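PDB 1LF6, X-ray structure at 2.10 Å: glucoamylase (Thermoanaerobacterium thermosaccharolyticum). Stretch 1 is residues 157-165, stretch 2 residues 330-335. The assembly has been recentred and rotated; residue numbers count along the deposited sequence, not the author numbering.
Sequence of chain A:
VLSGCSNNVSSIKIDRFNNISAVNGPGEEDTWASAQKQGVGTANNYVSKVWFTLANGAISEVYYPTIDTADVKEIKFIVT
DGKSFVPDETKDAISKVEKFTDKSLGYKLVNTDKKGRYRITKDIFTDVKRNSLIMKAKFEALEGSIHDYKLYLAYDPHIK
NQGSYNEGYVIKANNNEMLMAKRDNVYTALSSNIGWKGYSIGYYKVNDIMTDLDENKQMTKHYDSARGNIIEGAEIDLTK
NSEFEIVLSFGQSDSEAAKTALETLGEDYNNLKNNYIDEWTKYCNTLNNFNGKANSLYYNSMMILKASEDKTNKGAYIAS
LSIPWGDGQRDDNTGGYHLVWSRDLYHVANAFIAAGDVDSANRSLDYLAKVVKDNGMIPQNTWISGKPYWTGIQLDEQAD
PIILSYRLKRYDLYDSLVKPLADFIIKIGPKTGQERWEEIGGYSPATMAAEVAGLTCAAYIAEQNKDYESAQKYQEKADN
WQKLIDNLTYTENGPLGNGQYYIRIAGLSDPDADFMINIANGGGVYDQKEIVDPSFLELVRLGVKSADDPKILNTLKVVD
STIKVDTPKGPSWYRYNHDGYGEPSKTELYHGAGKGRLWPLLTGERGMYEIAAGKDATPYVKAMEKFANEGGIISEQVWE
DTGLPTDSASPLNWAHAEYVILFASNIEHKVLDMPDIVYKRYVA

Stretch 1 157-165: PHIKNQGSY
Stretch 2, residues 330-335: RDDNTG

Residues 157-165 and 330-335 meet as two irregular segments, burying 285 Å² in total, with CA atoms 4.5 Å apart at Gln-162/Asp-332 and 5.0 Å at Asn-161/Asn-333; they run antiparallel here, 161 facing 333 and 162 facing 332. Asp-331, itself buried, is the hub and loses 83 Å² to the other segment.

Gly-163 N and Gln-162 CA both approach Asp-331 O: Gly-163 N donates a weak hydrogen bond to Asp-331 O (3.4 Å, 141°), and Gln-162 CA lies 3.1 Å from the same Asp-331 O in a nearly linear CA-H...O contact (173°). Separately, Asn-161 O lies 2.9 Å from Asn-333 N. Left-handed phi/psi at Lys-160 (54/52) and Asn-161 (60/30) precede extended Gln-162 (-153/134); Asp-331 is turned (-61/-6), Asp-332 extended (-90/131).

The Asp-331 side chain (chi1 62°, p) points toward the first segment, placing OD2 3.1 Å from both Gly-163 N and Ser-164 N. Glycine suits this position: an ideal CB on Gly-163 would lie 2.7 Å from Asp-331 OD2, a clash.

In van der Waals contact, Asp-331 CB lies oblique to the His-158 ring (chi1 m), 3.8 Å from His-158 CE1. Asn-161, the most covered residue of its segment (65 Å²), points its CA-to-CB bond toward the other segment (chi1 m).

Within each segment, side chains also bond locally. The CA-to-CB bond of Gln-162 points sideways (chi1 p, chi2 t), and Gln-162 NE2 donates to Ser-164 O (2.8 Å, 177°); Arg-330 NE forms a weak, salt-bridging hydrogen bond to Asp-332 OD1 (3.4 Å).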

# COMPACT_ATOMS: atom_id res chain seq x y z
N PRO A 157 0.66 -16.48 -13.92
CA PRO A 157 1.37 -16.69 -12.65
C PRO A 157 2.77 -16.09 -12.63
O PRO A 157 3.53 -16.22 -13.59
CB PRO A 157 1.38 -18.20 -12.53
CG PRO A 157 1.54 -18.64 -13.94
CD PRO A 157 0.58 -17.73 -14.68
N HIS A 158 3.09 -15.43 -11.52
CA HIS A 158 4.41 -14.85 -11.29
C HIS A 158 4.80 -15.31 -9.90
O HIS A 158 4.99 -14.51 -9.00
CB HIS A 158 4.37 -13.32 -11.31
CG HIS A 158 4.34 -12.73 -12.69
ND1 HIS A 158 4.74 -11.44 -12.95
CD2 HIS A 158 3.96 -13.26 -13.88
CE1 HIS A 158 4.60 -11.19 -14.23
NE2 HIS A 158 4.13 -12.27 -14.82
N ILE A 159 4.90 -16.63 -9.75
CA ILE A 159 5.21 -17.22 -8.46
C ILE A 159 6.49 -16.70 -7.82
O ILE A 159 7.53 -16.57 -8.47
CB ILE A 159 5.26 -18.76 -8.58
CG1 ILE A 159 3.94 -19.24 -9.20
CG2 ILE A 159 5.45 -19.40 -7.20
CD1 ILE A 159 3.95 -20.69 -9.59
N LYS A 160 6.39 -16.41 -6.53
CA LYS A 160 7.49 -15.88 -5.74
C LYS A 160 8.13 -14.62 -6.34
O LYS A 160 9.34 -14.55 -6.52
CB LYS A 160 8.55 -16.95 -5.51
CG LYS A 160 8.20 -17.92 -4.40
CD LYS A 160 9.45 -18.60 -3.85
CE LYS A 160 9.17 -19.27 -2.52
NZ LYS A 160 10.42 -19.78 -1.90
N ASN A 161 7.28 -13.65 -6.64
CA ASN A 161 7.71 -12.35 -7.17
C ASN A 161 8.47 -12.30 -8.48
O ASN A 161 9.29 -11.41 -8.68
CB ASN A 161 8.52 -11.61 -6.10
CG ASN A 161 7.75 -11.43 -4.81
OD1 ASN A 161 8.11 -12.00 -3.78
ND2 ASN A 161 6.69 -10.64 -4.86
N GLN A 162 8.22 -13.25 -9.38
CA GLN A 162 8.90 -13.22 -10.67
C GLN A 162 8.07 -13.90 -11.75
O GLN A 162 7.51 -14.98 -11.54
CB GLN A 162 10.29 -13.87 -10.59
CG GLN A 162 10.32 -15.37 -10.56
CD GLN A 162 11.74 -15.91 -10.72
OE1 GLN A 162 12.60 -15.66 -9.88
NE2 GLN A 162 11.98 -16.65 -11.80
N GLY A 163 7.97 -13.24 -12.90
CA GLY A 163 7.19 -13.78 -14.00
C GLY A 163 7.91 -14.80 -14.85
O GLY A 163 7.28 -15.59 -15.55
N SER A 164 9.24 -14.79 -14.79
CA SER A 164 10.04 -15.72 -15.58
C SER A 164 10.16 -17.07 -14.90
O SER A 164 9.96 -17.20 -13.69
CB SER A 164 11.45 -15.15 -15.80
OG SER A 164 12.18 -15.15 -14.59
N TYR A 165 10.50 -18.08 -15.70
CA TYR A 165 10.67 -19.45 -15.24
C TYR A 165 9.54 -19.99 -14.36
O TYR A 165 9.79 -20.59 -13.31
CB TYR A 165 12.00 -19.58 -14.49
CG TYR A 165 12.62 -20.96 -14.62
CD1 TYR A 165 13.16 -21.39 -15.83
CD2 TYR A 165 12.67 -21.82 -13.53
CE1 TYR A 165 13.73 -22.66 -15.95
CE2 TYR A 165 13.24 -23.09 -13.64
CZ TYR A 165 13.77 -23.50 -14.85
OH TYR A 165 14.33 -24.75 -14.96
N ARG A 330 10.15 -4.28 -14.51
CA ARG A 330 10.42 -5.63 -14.99
C ARG A 330 9.93 -6.61 -13.92
O ARG A 330 10.03 -6.35 -12.73
CB ARG A 330 11.92 -5.82 -15.27
CG ARG A 330 12.21 -7.03 -16.16
CD ARG A 330 13.66 -7.06 -16.63
NE ARG A 330 14.60 -7.27 -15.54
CZ ARG A 330 15.92 -7.34 -15.69
NH1 ARG A 330 16.46 -7.21 -16.89
NH2 ARG A 330 16.70 -7.54 -14.63
N ASP A 331 9.41 -7.74 -14.38
CA ASP A 331 8.83 -8.78 -13.52
C ASP A 331 9.70 -9.49 -12.48
O ASP A 331 9.16 -10.26 -11.68
CB ASP A 331 8.18 -9.84 -14.41
CG ASP A 331 9.18 -10.53 -15.33
OD1 ASP A 331 9.92 -9.83 -16.05
OD2 ASP A 331 9.21 -11.78 -15.33
N ASP A 332 11.00 -9.24 -12.45
CA ASP A 332 11.84 -9.94 -11.47
C ASP A 332 12.01 -9.23 -10.12
O ASP A 332 12.32 -8.04 -10.05
CB ASP A 332 13.21 -10.27 -12.09
CG ASP A 332 14.22 -9.15 -11.94
OD1 ASP A 332 13.92 -8.00 -12.34
OD2 ASP A 332 15.32 -9.42 -11.41
N ASN A 333 11.79 -10.00 -9.06
CA ASN A 333 11.88 -9.55 -7.67
C ASN A 333 11.49 -8.09 -7.40
O ASN A 333 12.34 -7.20 -7.41
CB ASN A 333 13.30 -9.79 -7.13
CG ASN A 333 13.37 -9.64 -5.62
OD1 ASN A 333 12.70 -10.36 -4.88
ND2 ASN A 333 14.19 -8.69 -5.15
N THR A 334 10.20 -7.86 -7.16
CA THR A 334 9.72 -6.51 -6.87
C THR A 334 8.83 -6.47 -5.64
O THR A 334 7.93 -7.30 -5.47
CB THR A 334 8.94 -5.92 -8.06
OG1 THR A 334 9.70 -6.07 -9.27
CG2 THR A 334 8.68 -4.44 -7.82
N GLY A 335 9.09 -5.49 -4.77
CA GLY A 335 8.31 -5.33 -3.56
C GLY A 335 8.86 -4.20 -2.71
O GLY A 335 9.10 -4.36 -1.51